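Local coordinates for fatty-acid-binding protein 1 (PDB 4DOO) that binds fatty acids, saturated ones preferentially, in the plastid through a chalcone-isomerase-like domain and may take part in alpha-linolenic acid metabolism, at residues V5-T10 / V42-V47; T10-P15 / P141-I146; K56-K61 / K74-D79. All blocks are in the same frame, centred on the assembly; numbering follows the deposited sequence.

Interaction 1. Residues V5-T10 / V42-V47; sequences VVEPKT and VYAFGV. With DAO (lauric acid), chain C; DAO (lauric acid), chain D.
Ala-44 is the point on which this thin, buried contact rests: its methyl group receives both Thr-10 and Glu-7 from the turn above it. Thr-10 comes closest, OG1 lying 4.1 Å from Ala-44 CB, while Glu-7 follows with CG at 4.4 Å from the same CB. No hydrogen bond crosses between the segments; the Glu-7 carboxylate is instead bonded within the turn. Glu-7 OE2 is gripped twice by Thr-10. The backbone N of Thr-10, 2.6 Å from OE2, arrives on the syn side, tilted 28° from the carboxylate plane; OG1 of Thr-10, 2.7 Å from Glu-7 OE2, is taken up by the anti lone pair of that oxygen. Lys-9 N meets the other oxygen, OE1, from above the plane. These bonds fix the rotation of the buried carboxylate, and a chi1 of 65°, with OG1 set between the backbone N and the carbonyl carbon, brings the Thr-10 hydroxyl both to Glu-7 and over the alanine. Next to Ala-44, Tyr-43 points away from the turn and into the fatty-acid pocket. Its OH donates to O2 of one lauric acid at 2.6 Å, with O2 in the ring plane at its edge, and is also hydrogen-bonded to Tyr-181 OH; its CE1 lies 3.5 Å from C10 of the second lauric acid. Strand 39-50 thus separates the N-terminal turn from the ligands: Val-42 and Tyr-43 form a classic beta bulge opposite Arg-30 of strand 22-33, Leu-29 of that strand touches Glu-7 and Thr-10, and strand 87-93 flanks the other edge.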
loop_
_atom_site.group_PDB
_atom_site.type_symbol
_atom_site.label_atom_id
_atom_site.label_comp_id
_atom_site.label_asym_id
_atom_site.label_seq_id
_atom_site.Cartn_x
_atom_site.Cartn_y
_atom_site.Cartn_z
ATOM N N VAL A 5 8.675 6.750 -12.681
ATOM C CA VAL A 5 9.621 6.897 -11.589
ATOM C C VAL A 5 10.305 5.550 -11.392
ATOM O O VAL A 5 9.647 4.521 -11.245
ATOM C CB VAL A 5 8.912 7.305 -10.283
ATOM C CG1 VAL A 5 9.920 7.409 -9.153
ATOM C CG2 VAL A 5 8.195 8.637 -10.481
ATOM N N VAL A 6 11.630 5.560 -11.396
ATOM C CA VAL A 6 12.384 4.329 -11.236
ATOM C C VAL A 6 12.882 4.136 -9.816
ATOM O O VAL A 6 13.427 5.058 -9.210
ATOM C CB VAL A 6 13.607 4.304 -12.174
ATOM C CG1 VAL A 6 14.399 3.017 -11.969
ATOM C CG2 VAL A 6 13.157 4.427 -13.615
ATOM N N GLU A 7 12.682 2.939 -9.279
ATOM C CA GLU A 7 13.175 2.637 -7.947
ATOM C C GLU A 7 14.633 2.290 -8.248
ATOM O O GLU A 7 14.920 1.271 -8.874
ATOM C CB GLU A 7 12.428 1.439 -7.362
ATOM C CG GLU A 7 12.697 1.183 -5.895
ATOM C CD GLU A 7 14.132 0.792 -5.621
ATOM O OE1 GLU A 7 14.855 1.582 -4.978
ATOM O OE2 GLU A 7 14.537 -0.309 -6.054
ATOM N N PRO A 8 15.571 3.147 -7.815
ATOM C CA PRO A 8 17.010 2.965 -8.038
ATOM C C PRO A 8 17.644 1.607 -7.746
ATOM O O PRO A 8 18.265 1.015 -8.629
ATOM C CB PRO A 8 17.633 4.091 -7.206
ATOM C CG PRO A 8 16.631 4.313 -6.121
ATOM C CD PRO A 8 15.332 4.256 -6.876
ATOM N N LYS A 9 17.498 1.115 -6.521
ATOM C CA LYS A 9 18.112 -0.153 -6.154
ATOM C C LYS A 9 17.745 -1.341 -7.031
ATOM O O LYS A 9 18.604 -2.160 -7.348
ATOM C CB LYS A 9 17.813 -0.510 -4.697
ATOM C CG LYS A 9 18.584 -1.740 -4.230
ATOM C CD LYS A 9 18.389 -2.034 -2.757
ATOM C CE LYS A 9 19.292 -3.178 -2.315
ATOM N NZ LYS A 9 19.039 -3.577 -0.903
ATOM N N THR A 10 16.477 -1.431 -7.423
ATOM C CA THR A 10 16.006 -2.544 -8.247
ATOM C C THR A 10 15.897 -2.212 -9.730
ATOM O O THR A 10 15.980 -3.099 -10.575
ATOM C CB THR A 10 14.621 -3.038 -7.776
ATOM O OG1 THR A 10 13.657 -2.000 -7.975
ATOM C CG2 THR A 10 14.658 -3.405 -6.305
ATOM N N VAL A 42 12.437 -8.179 -1.407
ATOM C CA VAL A 42 11.354 -9.035 -1.883
ATOM C C VAL A 42 10.594 -8.429 -3.053
ATOM O O VAL A 42 10.404 -9.083 -4.079
ATOM C CB VAL A 42 10.375 -9.364 -0.749
ATOM C CG1 VAL A 42 9.332 -10.377 -1.231
ATOM C CG2 VAL A 42 11.146 -9.937 0.440
ATOM N N TYR A 43 10.150 -7.185 -2.894
ATOM C CA TYR A 43 9.441 -6.502 -3.966
ATOM C C TYR A 43 9.507 -4.990 -3.802
ATOM O O TYR A 43 9.767 -4.484 -2.711
ATOM C CB TYR A 43 7.969 -6.951 -4.043
ATOM C CG TYR A 43 7.099 -6.664 -2.823
ATOM C CD1 TYR A 43 6.828 -7.661 -1.886
ATOM C CD2 TYR A 43 6.510 -5.410 -2.637
ATOM C CE1 TYR A 43 5.983 -7.419 -0.796
ATOM C CE2 TYR A 43 5.673 -5.156 -1.557
ATOM C CZ TYR A 43 5.407 -6.166 -0.642
ATOM O OH TYR A 43 4.544 -5.935 0.404
ATOM N N ALA A 44 9.313 -4.279 -4.909
ATOM C CA ALA A 44 9.300 -2.826 -4.894
ATOM C C ALA A 44 7.826 -2.461 -4.924
ATOM O O ALA A 44 7.016 -3.204 -5.482
ATOM C CB ALA A 44 9.991 -2.272 -6.126
ATOM N N PHE A 45 7.465 -1.340 -4.314
ATOM C CA PHE A 45 6.065 -0.936 -4.327
ATOM C C PHE A 45 5.917 0.559 -4.552
ATOM O O PHE A 45 6.832 1.341 -4.277
ATOM C CB PHE A 45 5.358 -1.381 -3.032
ATOM C CG PHE A 45 5.904 -0.754 -1.775
ATOM C CD1 PHE A 45 5.456 0.498 -1.351
ATOM C CD2 PHE A 45 6.858 -1.422 -1.010
ATOM C CE1 PHE A 45 5.951 1.079 -0.177
ATOM C CE2 PHE A 45 7.364 -0.854 0.163
ATOM C CZ PHE A 45 6.911 0.398 0.583
ATOM N N GLY A 46 4.770 0.944 -5.098
ATOM C CA GLY A 46 4.493 2.340 -5.359
ATOM C C GLY A 46 3.129 2.629 -4.772
ATOM O O GLY A 46 2.193 1.853 -4.973
ATOM N N VAL A 47 3.016 3.726 -4.032
ATOM C CA VAL A 47 1.750 4.084 -3.406
ATOM C C VAL A 47 1.109 5.252 -4.149
ATOM O O VAL A 47 1.710 6.322 -4.271
ATOM C CB VAL A 47 1.951 4.480 -1.929
ATOM C CG1 VAL A 47 0.601 4.767 -1.281
ATOM C CG2 VAL A 47 2.673 3.362 -1.180
HETATM O O1 DAO C . 3.892 -9.144 3.810
HETATM O O2 DAO C . 4.602 -7.810 2.205
HETATM C C1 DAO C . 3.685 -8.298 2.907
HETATM C C2 DAO C . 2.263 -7.858 2.642
HETATM C C3 DAO C . 1.802 -8.386 1.294
HETATM C C4 DAO C . 0.305 -8.122 1.078
HETATM C C5 DAO C . -0.093 -8.371 -0.377
HETATM C C6 DAO C . -0.316 -9.856 -0.649
HETATM C C7 DAO C . -0.085 -10.194 -2.113
HETATM C C8 DAO C . 0.147 -11.688 -2.274
HETATM C C9 DAO C . 0.541 -12.035 -3.699
HETATM C C10 DAO C . 0.688 -13.545 -3.856
HETATM C C11 DAO C . 0.377 -13.971 -5.287
HETATM C C12 DAO C . 0.731 -15.427 -5.499
HETATM O O1 DAO D . 14.894 -17.033 2.615
HETATM O O2 DAO D . 14.007 -17.312 0.620
HETATM C C1 DAO D . 14.125 -16.676 1.693
HETATM C C2 DAO D . 13.306 -15.418 1.884
HETATM C C3 DAO D . 11.897 -15.777 2.348
HETATM C C4 DAO D . 10.851 -14.966 1.593
HETATM C C5 DAO D . 10.184 -13.945 2.509
HETATM C C6 DAO D . 8.672 -13.966 2.339
HETATM C C7 DAO D . 8.138 -12.583 1.981
HETATM C C8 DAO D . 6.895 -12.696 1.109
HETATM C C9 DAO D . 6.042 -11.434 1.180
HETATM C C10 DAO D . 5.735 -10.913 -0.223
HETATM C C11 DAO D . 4.249 -11.008 -0.540
HETATM C C12 DAO D . 3.987 -10.700 -2.000
#

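Interaction 2. Residues T10-P15 / P141-I146; sequences TGFSFP and PRNSTI
The rim of the Phe-12 ring points at one face of the Arg-142 guanidinium: CZ of Phe-12 stands 3.7 Å above the guanidinium plane, offset toward its rim, while Arg-142 CZ lies in the plane of the phenyl ring at its edge. The two planes are 67° apart, so the pair is not a parallel stack, and the ring faces take no part in it. The nearest atoms are Phe-12 CE2 and Arg-142 NH2, at 3.7 Å. A third flat group, the Asn-143 amide, meets the ring obliquely, its plane turned 32° from that of the phenyl, with OD1 at 3.6 Å from Phe-12 CZ and packing against CE1 as well.

Arg-142 runs fully extended from CG to NE, with CG anti to the backbone N, and this carries its guanidinium from the loop to the ring. NH1 is hydrogen-bonded to the carbonyl O of Val-94, which holds the charged end beside Phe-12. Both polar residues occupy the corners of a type II beta turn from Pro-141 to Ser-144, leading into strand 145-151 of the antiparallel sheet of the chalcone-isomerase-like fold. Pro-141 O accepts twice from Ser-144, from N at 3.2 Å and from OG at 2.6 Å, both approaching the same face of its plane. On the other side, an ST turn precedes Phe-12, whose backbone N donates to Thr-10 OG1 at 3.3 Å with a nearly straight angle of 168°. The phenyl also touches Gln-92 of strand 87-93 and Val-94 just after it, and Asn-143 and Ser-144 are joined to Ile-93 by backbone hydrogen bonds.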
loop_
_atom_site.group_PDB
_atom_site.type_symbol
_atom_site.label_atom_id
_atom_site.label_comp_id
_atom_site.label_asym_id
_atom_site.label_seq_id
_atom_site.Cartn_x
_atom_site.Cartn_y
_atom_site.Cartn_z
ATOM N N THR A 10 16.477 -1.431 -7.423
ATOM C CA THR A 10 16.006 -2.544 -8.247
ATOM C C THR A 10 15.897 -2.212 -9.730
ATOM O O THR A 10 15.980 -3.099 -10.575
ATOM C CB THR A 10 14.621 -3.038 -7.776
ATOM O OG1 THR A 10 13.657 -2.000 -7.975
ATOM C CG2 THR A 10 14.658 -3.405 -6.305
ATOM N N GLY A 11 15.711 -0.934 -10.046
ATOM C CA GLY A 11 15.580 -0.533 -11.430
ATOM C C GLY A 11 14.149 -0.617 -11.934
ATOM O O GLY A 11 13.868 -0.252 -13.075
ATOM N N PHE A 12 13.233 -1.085 -11.091
ATOM C CA PHE A 12 11.834 -1.206 -11.500
ATOM C C PHE A 12 11.172 0.156 -11.678
ATOM O O PHE A 12 11.416 1.084 -10.908
ATOM C CB PHE A 12 11.051 -2.054 -10.491
ATOM C CG PHE A 12 11.440 -3.512 -10.495
ATOM C CD1 PHE A 12 10.556 -4.479 -10.039
ATOM C CD2 PHE A 12 12.686 -3.916 -10.966
ATOM C CE1 PHE A 12 10.901 -5.830 -10.055
ATOM C CE2 PHE A 12 13.041 -5.266 -10.986
ATOM C CZ PHE A 12 12.144 -6.223 -10.531
ATOM N N SER A 13 10.330 0.261 -12.699
ATOM C CA SER A 13 9.657 1.513 -13.019
ATOM C C SER A 13 8.177 1.545 -12.645
ATOM O O SER A 13 7.469 0.543 -12.763
ATOM C CB SER A 13 9.812 1.799 -14.515
ATOM O OG SER A 13 9.157 2.996 -14.883
ATOM N N PHE A 14 7.730 2.709 -12.189
ATOM C CA PHE A 14 6.338 2.933 -11.802
ATOM C C PHE A 14 5.819 4.181 -12.509
ATOM O O PHE A 14 6.474 5.221 -12.504
ATOM C CB PHE A 14 6.222 3.156 -10.292
ATOM C CG PHE A 14 6.532 1.944 -9.470
ATOM C CD1 PHE A 14 5.516 1.095 -9.048
ATOM C CD2 PHE A 14 7.847 1.646 -9.116
ATOM C CE1 PHE A 14 5.804 -0.033 -8.281
ATOM C CE2 PHE A 14 8.140 0.523 -8.353
ATOM C CZ PHE A 14 7.117 -0.317 -7.935
ATOM N N PRO A 15 4.629 4.096 -13.121
ATOM C CA PRO A 15 4.084 5.270 -13.807
ATOM C C PRO A 15 3.777 6.386 -12.810
ATOM O O PRO A 15 3.378 6.124 -11.674
ATOM C CB PRO A 15 2.831 4.722 -14.487
ATOM C CG PRO A 15 2.400 3.610 -13.565
ATOM C CD PRO A 15 3.719 2.942 -13.230
ATOM N N PRO A 141 6.673 -15.395 -9.775
ATOM C CA PRO A 141 7.985 -15.057 -10.320
ATOM C C PRO A 141 8.369 -13.585 -10.305
ATOM O O PRO A 141 7.517 -12.697 -10.201
ATOM C CB PRO A 141 7.902 -15.612 -11.736
ATOM C CG PRO A 141 6.494 -15.268 -12.115
ATOM C CD PRO A 141 5.714 -15.688 -10.863
ATOM N N ARG A 142 9.671 -13.351 -10.415
ATOM C CA ARG A 142 10.219 -12.004 -10.475
ATOM C C ARG A 142 9.538 -11.283 -11.636
ATOM O O ARG A 142 9.239 -11.895 -12.667
ATOM C CB ARG A 142 11.733 -12.071 -10.717
ATOM C CG ARG A 142 12.430 -10.724 -10.919
ATOM C CD ARG A 142 13.900 -10.958 -11.255
ATOM N NE ARG A 142 14.610 -9.768 -11.728
ATOM C CZ ARG A 142 15.054 -8.787 -10.948
ATOM N NH1 ARG A 142 14.864 -8.836 -9.637
ATOM N NH2 ARG A 142 15.709 -7.762 -11.480
ATOM N N ASN A 143 9.285 -9.992 -11.447
ATOM C CA ASN A 143 8.642 -9.128 -12.435
ATOM C C ASN A 143 7.117 -9.231 -12.473
ATOM O O ASN A 143 6.472 -8.597 -13.313
ATOM C CB ASN A 143 9.225 -9.368 -13.834
ATOM C CG ASN A 143 10.701 -9.035 -13.911
ATOM O OD1 ASN A 143 11.127 -7.961 -13.488
ATOM N ND2 ASN A 143 11.490 -9.953 -14.456
ATOM N N SER A 144 6.541 -10.029 -11.577
ATOM C CA SER A 144 5.082 -10.146 -11.511
ATOM C C SER A 144 4.588 -8.839 -10.898
ATOM O O SER A 144 5.265 -8.265 -10.044
ATOM C CB SER A 144 4.658 -11.308 -10.603
ATOM O OG SER A 144 5.117 -12.556 -11.094
ATOM N N THR A 145 3.426 -8.365 -11.336
ATOM C CA THR A 145 2.865 -7.123 -10.808
ATOM C C THR A 145 1.518 -7.386 -10.145
ATOM O O THR A 145 0.637 -8.016 -10.734
ATOM C CB THR A 145 2.650 -6.071 -11.923
ATOM O OG1 THR A 145 3.913 -5.700 -12.489
ATOM C CG2 THR A 145 1.974 -4.829 -11.364
ATOM N N ILE A 146 1.365 -6.913 -8.913
ATOM C CA ILE A 146 0.116 -7.078 -8.180
ATOM C C ILE A 146 -0.378 -5.698 -7.795
ATOM O O ILE A 146 0.383 -4.885 -7.269
ATOM C CB ILE A 146 0.298 -7.894 -6.880
ATOM C CG1 ILE A 146 0.832 -9.294 -7.196
ATOM C CG2 ILE A 146 -1.028 -7.988 -6.133
ATOM C CD1 ILE A 146 2.310 -9.326 -7.536
#

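Interaction 3. Residues K56-K61 / K74-D79; sequences KLVGDK and KSFMDD
Leu-57 and Asp-79 bring the backbones of helices 51-61 and 76-82 closest together, their CA atoms 8.1 Å apart, with Val-58 and Phe-76 following at 9.1 Å. Asp-79 gives the most surface to the contact. The aliphatic part of Lys-61 crosses its carboxylate obliquely, CD at 3.9 Å from Asp-79 CG. A bend at the last torsion of the lysine (chi4 -60°) leaves NZ 4.6 Å from Asp-79 OD1, too far for a salt bridge, and Asp-79 OD2 is instead hydrogen-bonded to Tyr-62 OH, which also pairs with Ser-75 OG. Leu-57, its CG anti to the backbone N, directs CD2 toward the Asp-79 carbonyl O at 4.2 Å. Deeper in, Val-58 CG2 meets Phe-76 CE1 at 4.5 Å, approaching the ring obliquely; both residues also touch Ile-70 of helix 67-71, and Phe-76 packs on Ala-200 of helix 189-202. Apolar packing inside and loosely matched charge at the surface therefore join the two helices without a hydrogen bond between these segments, and the lysine-aspartate attraction is probably long-range and modest.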
loop_
_atom_site.group_PDB
_atom_site.type_symbol
_atom_site.label_atom_id
_atom_site.label_comp_id
_atom_site.label_asym_id
_atom_site.label_seq_id
_atom_site.Cartn_x
_atom_site.Cartn_y
_atom_site.Cartn_z
ATOM N N LYS A 56 -9.988 16.984 -1.135
ATOM C CA LYS A 56 -11.187 17.148 -0.325
ATOM C C LYS A 56 -10.898 16.965 1.165
ATOM O O LYS A 56 -11.393 17.725 1.995
ATOM C CB LYS A 56 -12.278 16.167 -0.767
ATOM C CG LYS A 56 -13.557 16.298 0.043
ATOM C CD LYS A 56 -14.662 15.394 -0.466
ATOM C CE LYS A 56 -15.884 15.492 0.431
ATOM N NZ LYS A 56 -16.317 16.907 0.609
ATOM N N LEU A 57 -10.093 15.960 1.497
ATOM C CA LEU A 57 -9.731 15.696 2.885
ATOM C C LEU A 57 -9.007 16.911 3.463
ATOM O O LEU A 57 -9.369 17.412 4.531
ATOM C CB LEU A 57 -8.847 14.441 2.957
ATOM C CG LEU A 57 -8.284 13.933 4.290
ATOM C CD1 LEU A 57 -7.090 14.771 4.704
ATOM C CD2 LEU A 57 -9.370 13.953 5.355
ATOM N N VAL A 58 -7.996 17.397 2.750
ATOM C CA VAL A 58 -7.246 18.560 3.207
ATOM C C VAL A 58 -8.154 19.784 3.325
ATOM O O VAL A 58 -8.107 20.509 4.316
ATOM C CB VAL A 58 -6.083 18.891 2.243
ATOM C CG1 VAL A 58 -5.432 20.200 2.642
ATOM C CG2 VAL A 58 -5.057 17.765 2.267
ATOM N N GLY A 59 -8.985 20.004 2.313
ATOM C CA GLY A 59 -9.881 21.146 2.337
ATOM C C GLY A 59 -10.886 21.101 3.473
ATOM O O GLY A 59 -11.334 22.143 3.957
ATOM N N ASP A 60 -11.247 19.899 3.907
ATOM C CA ASP A 60 -12.214 19.755 4.986
ATOM C C ASP A 60 -11.606 19.737 6.383
ATOM O O ASP A 60 -12.147 20.352 7.300
ATOM C CB ASP A 60 -13.061 18.492 4.785
ATOM C CG ASP A 60 -13.943 18.569 3.546
ATOM O OD1 ASP A 60 -14.231 19.696 3.084
ATOM O OD2 ASP A 60 -14.359 17.504 3.043
ATOM N N LYS A 61 -10.486 19.041 6.552
ATOM C CA LYS A 61 -9.853 18.955 7.867
ATOM C C LYS A 61 -8.678 19.896 8.101
ATOM O O LYS A 61 -8.297 20.138 9.249
ATOM C CB LYS A 61 -9.393 17.522 8.137
ATOM C CG LYS A 61 -10.516 16.582 8.539
ATOM C CD LYS A 61 -9.980 15.209 8.905
ATOM C CE LYS A 61 -11.079 14.343 9.489
ATOM N NZ LYS A 61 -11.636 14.978 10.716
ATOM N N LYS A 74 0.624 15.798 13.582
ATOM C CA LYS A 74 0.789 14.380 13.875
ATOM C C LYS A 74 -0.417 13.566 13.432
ATOM O O LYS A 74 -0.301 12.380 13.147
ATOM C CB LYS A 74 1.035 14.176 15.376
ATOM C CG LYS A 74 2.397 14.678 15.834
ATOM C CD LYS A 74 2.662 14.345 17.297
ATOM C CE LYS A 74 4.086 14.723 17.688
ATOM N NZ LYS A 74 4.387 14.384 19.105
ATOM N N SER A 75 -1.573 14.212 13.358
ATOM C CA SER A 75 -2.808 13.544 12.957
ATOM C C SER A 75 -2.960 13.306 11.452
ATOM O O SER A 75 -3.809 12.517 11.034
ATOM C CB SER A 75 -4.005 14.371 13.429
ATOM O OG SER A 75 -3.979 15.653 12.814
ATOM N N PHE A 76 -2.149 13.981 10.643
ATOM C CA PHE A 76 -2.257 13.868 9.185
ATOM C C PHE A 76 -2.247 12.445 8.647
ATOM O O PHE A 76 -3.133 12.063 7.883
ATOM C CB PHE A 76 -1.151 14.688 8.510
ATOM C CG PHE A 76 -1.280 14.772 7.009
ATOM C CD1 PHE A 76 -2.476 15.171 6.418
ATOM C CD2 PHE A 76 -0.193 14.491 6.188
ATOM C CE1 PHE A 76 -2.587 15.292 5.031
ATOM C CE2 PHE A 76 -0.292 14.608 4.801
ATOM C CZ PHE A 76 -1.487 15.010 4.223
ATOM N N MET A 77 -1.247 11.666 9.046
ATOM C CA MET A 77 -1.131 10.293 8.577
ATOM C C MET A 77 -2.396 9.472 8.840
ATOM O O MET A 77 -2.921 8.832 7.930
ATOM C CB MET A 77 0.087 9.626 9.225
ATOM C CG MET A 77 0.293 8.168 8.823
ATOM S SD MET A 77 1.875 7.513 9.388
ATOM C CE MET A 77 1.561 7.273 11.122
ATOM N N ASP A 78 -2.896 9.497 10.071
ATOM C CA ASP A 78 -4.098 8.727 10.392
ATOM C C ASP A 78 -5.338 9.288 9.694
ATOM O O ASP A 78 -6.244 8.536 9.331
ATOM C CB ASP A 78 -4.344 8.696 11.903
ATOM C CG ASP A 78 -5.312 7.600 12.307
ATOM O OD1 ASP A 78 -4.879 6.432 12.376
ATOM O OD2 ASP A 78 -6.502 7.895 12.540
ATOM N N ASP A 79 -5.390 10.603 9.508
ATOM C CA ASP A 79 -6.544 11.200 8.839
ATOM C C ASP A 79 -6.617 10.718 7.389
ATOM O O ASP A 79 -7.706 10.428 6.879
ATOM C CB ASP A 79 -6.485 12.735 8.874
ATOM C CG ASP A 79 -6.855 13.315 10.236
ATOM O OD1 ASP A 79 -7.620 12.670 10.986
ATOM O OD2 ASP A 79 -6.394 14.431 10.550
#

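Interactions 1 and 2 are neighbours, centres 7 Å apart, share Thr-10 and belong to the same antiparallel sheet. Strands 5-6 and 13-18 are adjacent in it, joined by probable hydrogen bonds from Val-5 N to Phe-14 O and Glu-7 N to Phe-12 O; along the chain the segments of the two contacts alternate. The N-terminal hairpin thereby packs against strand 39-50, beside the lauric acid pocket, and the turn before strand 145-151. Interaction 3, between helix 51-61, which directly follows strand 39-50, and helix 76-82 further on, opens after interaction 1 closes and falls between the segments of interaction 2. Its centre lies about 27 Å from interaction 1 and 31 Å from interaction 2, across the chain's centre from the latter.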